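Local coordinates for thylakoid lumenal 15 kDa protein 1, chloroplastic (Arabidopsis thaliana, PDB 3N90) that is of unknown function but folds as a pentapeptide-repeat right-handed quadrilateral beta helix in the chloroplast thylakoid lumen, at residues Q31-S36 and A46-A51; A41-A46 and A56-A61. The protein carries 2 engineered substitutions. One frame throughout, in Å; residues are numbered along the deposited sequence.

In the fold
Both contacts lie in the right-handed quadrilateral beta helix; each brings together backbones twenty residues apart, one full coil of four pentapeptides, and side chains fifteen apart. Contact 2 repeats contact 1 ten residues later, half a coil on, so that their segments alternate along the chain and Ala46 belongs to both. Their centres are about 10 Å apart, and both are buried. Inside the helix they touch directly: Phe33 CZ comes 3.6 Å from Phe43 CE1, the two rings meeting edge-to-face. A probable hydrogen bond of 2.9 Å, between Ser36 O and Asp57 N, ties segment 31-36 to segment 56-61. A sulfate ion, probably from the crystallisation liquor, lies about 6 Å from the Gln31 side chain.

Contact 1 (Q31-S36 and A46-A51); sequences QDFKTS and AKLLGA
Gln31 and Ala51 stand one above the other on successive coils of a right-handed quadrilateral beta helix, with Phe33 and Leu48 meeting beside them in its interior. The backbone contact is close: Ala51 CA lies 3.3 Å from Gln31 O as a CA-H...O contact, bent to 120° at the hydrogen. The methyl group of Ala51 touches the same carbonyl oxygen, with CB at 3.5 Å from Gln31 O. No conventional hydrogen bond links the two segments; the coils are tied just beyond, where the backbones of Gln31 and Phe33 both bond to Ser52.

The apolar part is a single touch. Phe33 has CG beside its backbone N and anti to its carbonyl carbon (chi1 -68°), which carries the ring inward until CE2 reaches Leu48 CD2 at 4.0 Å. The two side chains cross at about a right angle, and the methyl approaches the ring obliquely. The ring of Phe53 meets that of Phe33 with its plane parallel, while Leu28 and Leu68 pack against Leu48.

Turns and polar groups shape each coil. Type II beta turns run from Phe33 to Ser36 and from Leu48 to Ala51; the second has Gly50 at its positive-phi position. The amide end of Gln31 leads away from Ala51, and its NE2 is hydrogen-bonded to Thr13 OG1, in helix 10-13, and to Tyr8 O just before that helix. Asp32 closes an Asx turn: Lys34 N donates to OD1 over 2.9 Å, meeting this oxygen on its anti side, 26° out of the carboxylate plane.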
loop_
_atom_site.group_PDB
_atom_site.type_symbol
_atom_site.label_atom_id
_atom_site.label_comp_id
_atom_site.label_asym_id
_atom_site.label_seq_id
_atom_site.Cartn_x
_atom_site.Cartn_y
_atom_site.Cartn_z
ATOM N N GLN A 31 2.528 -5.754 10.897
ATOM C CA GLN A 31 3.890 -5.221 11.008
ATOM C C GLN A 31 3.845 -3.687 11.136
ATOM O O GLN A 31 3.051 -2.997 10.439
ATOM C CB GLN A 31 4.703 -5.614 9.792
ATOM C CG GLN A 31 6.218 -5.564 10.069
ATOM C CD GLN A 31 6.675 -6.595 11.088
ATOM O OE1 GLN A 31 6.154 -7.730 11.117
ATOM N NE2 GLN A 31 7.661 -6.220 11.930
ATOM N N ASP A 32 4.692 -3.158 12.031
ATOM C CA ASP A 32 4.746 -1.728 12.326
ATOM C C ASP A 32 5.894 -1.098 11.495
ATOM O O ASP A 32 7.055 -1.217 11.839
ATOM C CB ASP A 32 4.990 -1.477 13.832
ATOM C CG ASP A 32 4.841 -0.002 14.222
ATOM O OD1 ASP A 32 4.676 0.877 13.325
ATOM O OD2 ASP A 32 4.862 0.310 15.440
ATOM N N PHE A 33 5.549 -0.461 10.390
ATOM C CA PHE A 33 6.515 0.331 9.622
ATOM C C PHE A 33 6.262 1.834 9.799
ATOM O O PHE A 33 6.617 2.631 8.904
ATOM C CB PHE A 33 6.400 0.024 8.120
ATOM C CG PHE A 33 6.824 -1.339 7.754
ATOM C CD1 PHE A 33 8.174 -1.649 7.584
ATOM C CD2 PHE A 33 5.877 -2.324 7.524
ATOM C CE1 PHE A 33 8.550 -2.945 7.193
ATOM C CE2 PHE A 33 6.256 -3.624 7.163
ATOM C CZ PHE A 33 7.569 -3.941 6.988
ATOM N N LYS A 34 5.664 2.244 10.921
ATOM C CA LYS A 34 5.434 3.674 11.152
ATOM C C LYS A 34 6.735 4.475 11.024
ATOM O O LYS A 34 7.748 4.096 11.616
ATOM C CB LYS A 34 4.841 3.904 12.549
ATOM C CG LYS A 34 4.666 5.368 12.883
ATOM C CD LYS A 34 3.745 5.431 14.121
ATOM C CE LYS A 34 3.650 6.839 14.630
ATOM N NZ LYS A 34 3.201 6.960 16.059
ATOM N N THR A 35 6.661 5.544 10.240
ATOM C CA THR A 35 7.736 6.518 10.004
ATOM C C THR A 35 9.052 5.821 9.608
ATOM O O THR A 35 10.157 6.294 9.955
ATOM C CB THR A 35 7.840 7.606 11.148
ATOM O OG1 THR A 35 8.703 8.691 10.763
ATOM C CG2 THR A 35 8.279 7.026 12.528
ATOM N N SER A 36 8.927 4.708 8.881
ATOM C CA SER A 36 10.119 4.132 8.260
ATOM C C SER A 36 10.349 4.654 6.849
ATOM O O SER A 36 9.434 5.150 6.180
ATOM C CB SER A 36 10.058 2.625 8.263
ATOM O OG SER A 36 10.231 2.196 9.591
ATOM N N ALA A 46 3.442 -9.598 -0.562
ATOM C CA ALA A 46 3.525 -9.692 0.879
ATOM C C ALA A 46 2.124 -9.715 1.514
ATOM O O ALA A 46 1.146 -9.222 0.932
ATOM C CB ALA A 46 4.344 -8.562 1.456
ATOM N N LYS A 47 2.034 -10.305 2.696
ATOM C CA LYS A 47 0.785 -10.320 3.430
ATOM C C LYS A 47 0.898 -9.277 4.535
ATOM O O LYS A 47 1.643 -9.429 5.525
ATOM C CB LYS A 47 0.422 -11.719 3.966
ATOM C CG LYS A 47 0.439 -12.841 2.946
ATOM C CD LYS A 47 -0.413 -12.561 1.700
ATOM C CE LYS A 47 -0.482 -13.783 0.760
ATOM N NZ LYS A 47 -1.708 -13.718 -0.104
ATOM N N LEU A 48 0.185 -8.169 4.325
ATOM C CA LEU A 48 0.326 -6.995 5.178
ATOM C C LEU A 48 -1.022 -6.562 5.789
ATOM O O LEU A 48 -1.268 -5.362 6.028
ATOM C CB LEU A 48 0.913 -5.838 4.356
ATOM C CG LEU A 48 2.424 -5.938 4.048
ATOM C CD1 LEU A 48 2.807 -5.280 2.744
ATOM C CD2 LEU A 48 3.154 -5.310 5.231
ATOM N N LEU A 49 -1.898 -7.530 6.039
ATOM C CA LEU A 49 -3.145 -7.198 6.671
ATOM C C LEU A 49 -2.903 -6.379 7.944
ATOM O O LEU A 49 -2.152 -6.804 8.826
ATOM C CB LEU A 49 -3.951 -8.463 6.986
ATOM C CG LEU A 49 -5.293 -8.227 7.708
ATOM C CD1 LEU A 49 -6.333 -9.216 7.169
ATOM C CD2 LEU A 49 -5.195 -8.255 9.252
ATOM N N GLY A 50 -3.526 -5.211 8.047
ATOM C CA GLY A 50 -3.468 -4.431 9.329
ATOM C C GLY A 50 -2.101 -3.794 9.634
ATOM O O GLY A 50 -1.911 -3.192 10.700
ATOM N N ALA A 51 -1.192 -3.862 8.658
ATOM C CA ALA A 51 0.170 -3.282 8.824
ATOM C C ALA A 51 0.063 -1.764 8.927
ATOM O O ALA A 51 -0.885 -1.187 8.387
ATOM C CB ALA A 51 1.068 -3.678 7.626
#

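Contact 2 (A41-A46 and A56-A61)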
loop_
_atom_site.group_PDB
_atom_site.type_symbol
_atom_site.label_atom_id
_atom_site.label_comp_id
_atom_site.label_asym_id
_atom_site.label_seq_id
_atom_site.Cartn_x
_atom_site.Cartn_y
_atom_site.Cartn_z
ATOM N N ALA A 41 11.517 -0.341 -1.686
ATOM C CA ALA A 41 11.407 -1.601 -0.963
ATOM C C ALA A 41 10.544 -2.529 -1.790
ATOM O O ALA A 41 9.680 -2.070 -2.526
ATOM C CB ALA A 41 10.791 -1.419 0.421
ATOM N N ASN A 42 10.772 -3.827 -1.635
ATOM C CA ASN A 42 10.011 -4.848 -2.337
ATOM C C ASN A 42 9.039 -5.567 -1.407
ATOM O O ASN A 42 9.448 -6.349 -0.539
ATOM C CB ASN A 42 10.980 -5.873 -2.943
ATOM C CG ASN A 42 10.302 -6.824 -3.930
ATOM O OD1 ASN A 42 9.091 -6.795 -4.122
ATOM N ND2 ASN A 42 11.113 -7.688 -4.548
ATOM N N PHE A 43 7.747 -5.259 -1.548
ATOM C CA PHE A 43 6.689 -5.986 -0.820
ATOM C C PHE A 43 5.813 -6.809 -1.761
ATOM O O PHE A 43 4.671 -7.076 -1.441
ATOM C CB PHE A 43 5.758 -5.031 -0.042
ATOM C CG PHE A 43 6.431 -4.302 1.123
ATOM C CD1 PHE A 43 6.572 -4.931 2.362
ATOM C CD2 PHE A 43 6.928 -3.015 0.966
ATOM C CE1 PHE A 43 7.157 -4.296 3.452
ATOM C CE2 PHE A 43 7.554 -2.353 2.064
ATOM C CZ PHE A 43 7.664 -3.016 3.305
ATOM N N LYS A 44 6.330 -7.187 -2.926
ATOM C CA LYS A 44 5.462 -7.867 -3.904
ATOM C C LYS A 44 4.865 -9.131 -3.301
ATOM O O LYS A 44 5.599 -9.950 -2.752
ATOM C CB LYS A 44 6.239 -8.196 -5.186
ATOM C CG LYS A 44 5.396 -8.948 -6.226
ATOM C CD LYS A 44 6.095 -8.943 -7.580
ATOM C CE LYS A 44 5.139 -9.438 -8.655
ATOM N NZ LYS A 44 5.728 -9.296 -10.002
ATOM N N GLY A 45 3.541 -9.258 -3.343
ATOM C CA GLY A 45 2.833 -10.419 -2.771
ATOM C C GLY A 45 2.966 -10.625 -1.282
ATOM O O GLY A 45 2.663 -11.719 -0.768
ATOM N N ALA A 46 3.442 -9.598 -0.562
ATOM C CA ALA A 46 3.525 -9.692 0.879
ATOM C C ALA A 46 2.124 -9.715 1.514
ATOM O O ALA A 46 1.146 -9.222 0.932
ATOM C CB ALA A 46 4.344 -8.562 1.456
ATOM N N ALA A 56 5.137 6.640 6.737
ATOM C CA ALA A 56 6.266 6.003 6.036
ATOM C C ALA A 56 6.536 6.647 4.683
ATOM O O ALA A 56 5.672 7.295 4.097
ATOM C CB ALA A 56 6.089 4.459 5.902
ATOM N N ASP A 57 7.749 6.463 4.185
ATOM C CA ASP A 57 8.078 6.893 2.830
ATOM C C ASP A 57 8.209 5.677 1.951
ATOM O O ASP A 57 9.146 4.882 2.077
ATOM C CB ASP A 57 9.380 7.710 2.820
ATOM C CG ASP A 57 9.757 8.211 1.425
ATOM O OD1 ASP A 57 9.013 7.973 0.454
ATOM O OD2 ASP A 57 10.814 8.889 1.317
ATOM N N LEU A 58 7.222 5.505 1.074
ATOM C CA LEU A 58 7.160 4.306 0.236
ATOM C C LEU A 58 7.609 4.563 -1.202
ATOM O O LEU A 58 7.380 3.729 -2.093
ATOM C CB LEU A 58 5.730 3.700 0.276
ATOM C CG LEU A 58 5.482 2.854 1.542
ATOM C CD1 LEU A 58 3.995 2.785 1.925
ATOM C CD2 LEU A 58 6.067 1.415 1.353
ATOM N N THR A 59 8.234 5.712 -1.436
ATOM C CA THR A 59 8.478 6.154 -2.797
ATOM C C THR A 59 9.118 5.046 -3.645
ATOM O O THR A 59 10.149 4.478 -3.249
ATOM C CB THR A 59 9.397 7.403 -2.803
ATOM O OG1 THR A 59 8.713 8.485 -2.167
ATOM C CG2 THR A 59 9.728 7.776 -4.261
ATOM N N GLY A 60 8.493 4.698 -4.770
ATOM C CA GLY A 60 9.059 3.658 -5.660
ATOM C C GLY A 60 8.989 2.204 -5.218
ATOM O O GLY A 60 9.579 1.309 -5.867
ATOM N N ALA A 61 8.283 1.962 -4.107
ATOM C CA ALA A 61 8.162 0.611 -3.574
ATOM C C ALA A 61 7.297 -0.245 -4.500
ATOM O O ALA A 61 6.446 0.289 -5.223
ATOM C CB ALA A 61 7.578 0.638 -2.178
#
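A chi1 of -67° in Phe43 and -80° in Leu58 turns both side chains away from their own carbonyl carbons, and the two meet in the interior of the beta helix. Phe43 CE2 and Leu58 CD2 are 4.1 Å apart. The methyl comes obliquely to the ring, and the two side chains cross nearly perpendicularly. Further along the interior, the ring of Phe23 lies almost parallel to that of Phe43, and Leu63 also touches Phe43.

Next to this pair the backbones come together at Ala41 and Ala61, whose CA atoms are 4.7 Å apart. Ala61 CA approaches Ala41 O to 3.3 Å in a CA-H...O contact, and Ala61 CB rests on the same oxygen. Such small inward-facing alanines, alternating with larger Phe or Leu residues, belong to the pentapeptide-repeat pattern, consistent with the close spacing of the coils in this quadrilateral beta helix. Asp62 bonds by its backbone to both Ala41 and Phe43, connecting neighbouring coils.

Type II beta turns shape the corners, from Phe43 to Ala46 and from Leu58 to Ala61; Gly45 and Gly60 occupy their positive-phi positions. An Asx turn overlaps the start of each beta turn. In the first, Lys44 N reaches Asn42 OD1 at 3.0 Å, tilted 30° from the carbonyl plane. In the second, two donors grip Asp57 OD1: Thr59 N from above the carboxylate plane, and Thr59 OG1, 2.7 Å from OD1, on its syn lone pair. The other oxygen, Asp57 OD2, forms a salt bridge with Arg39 NE.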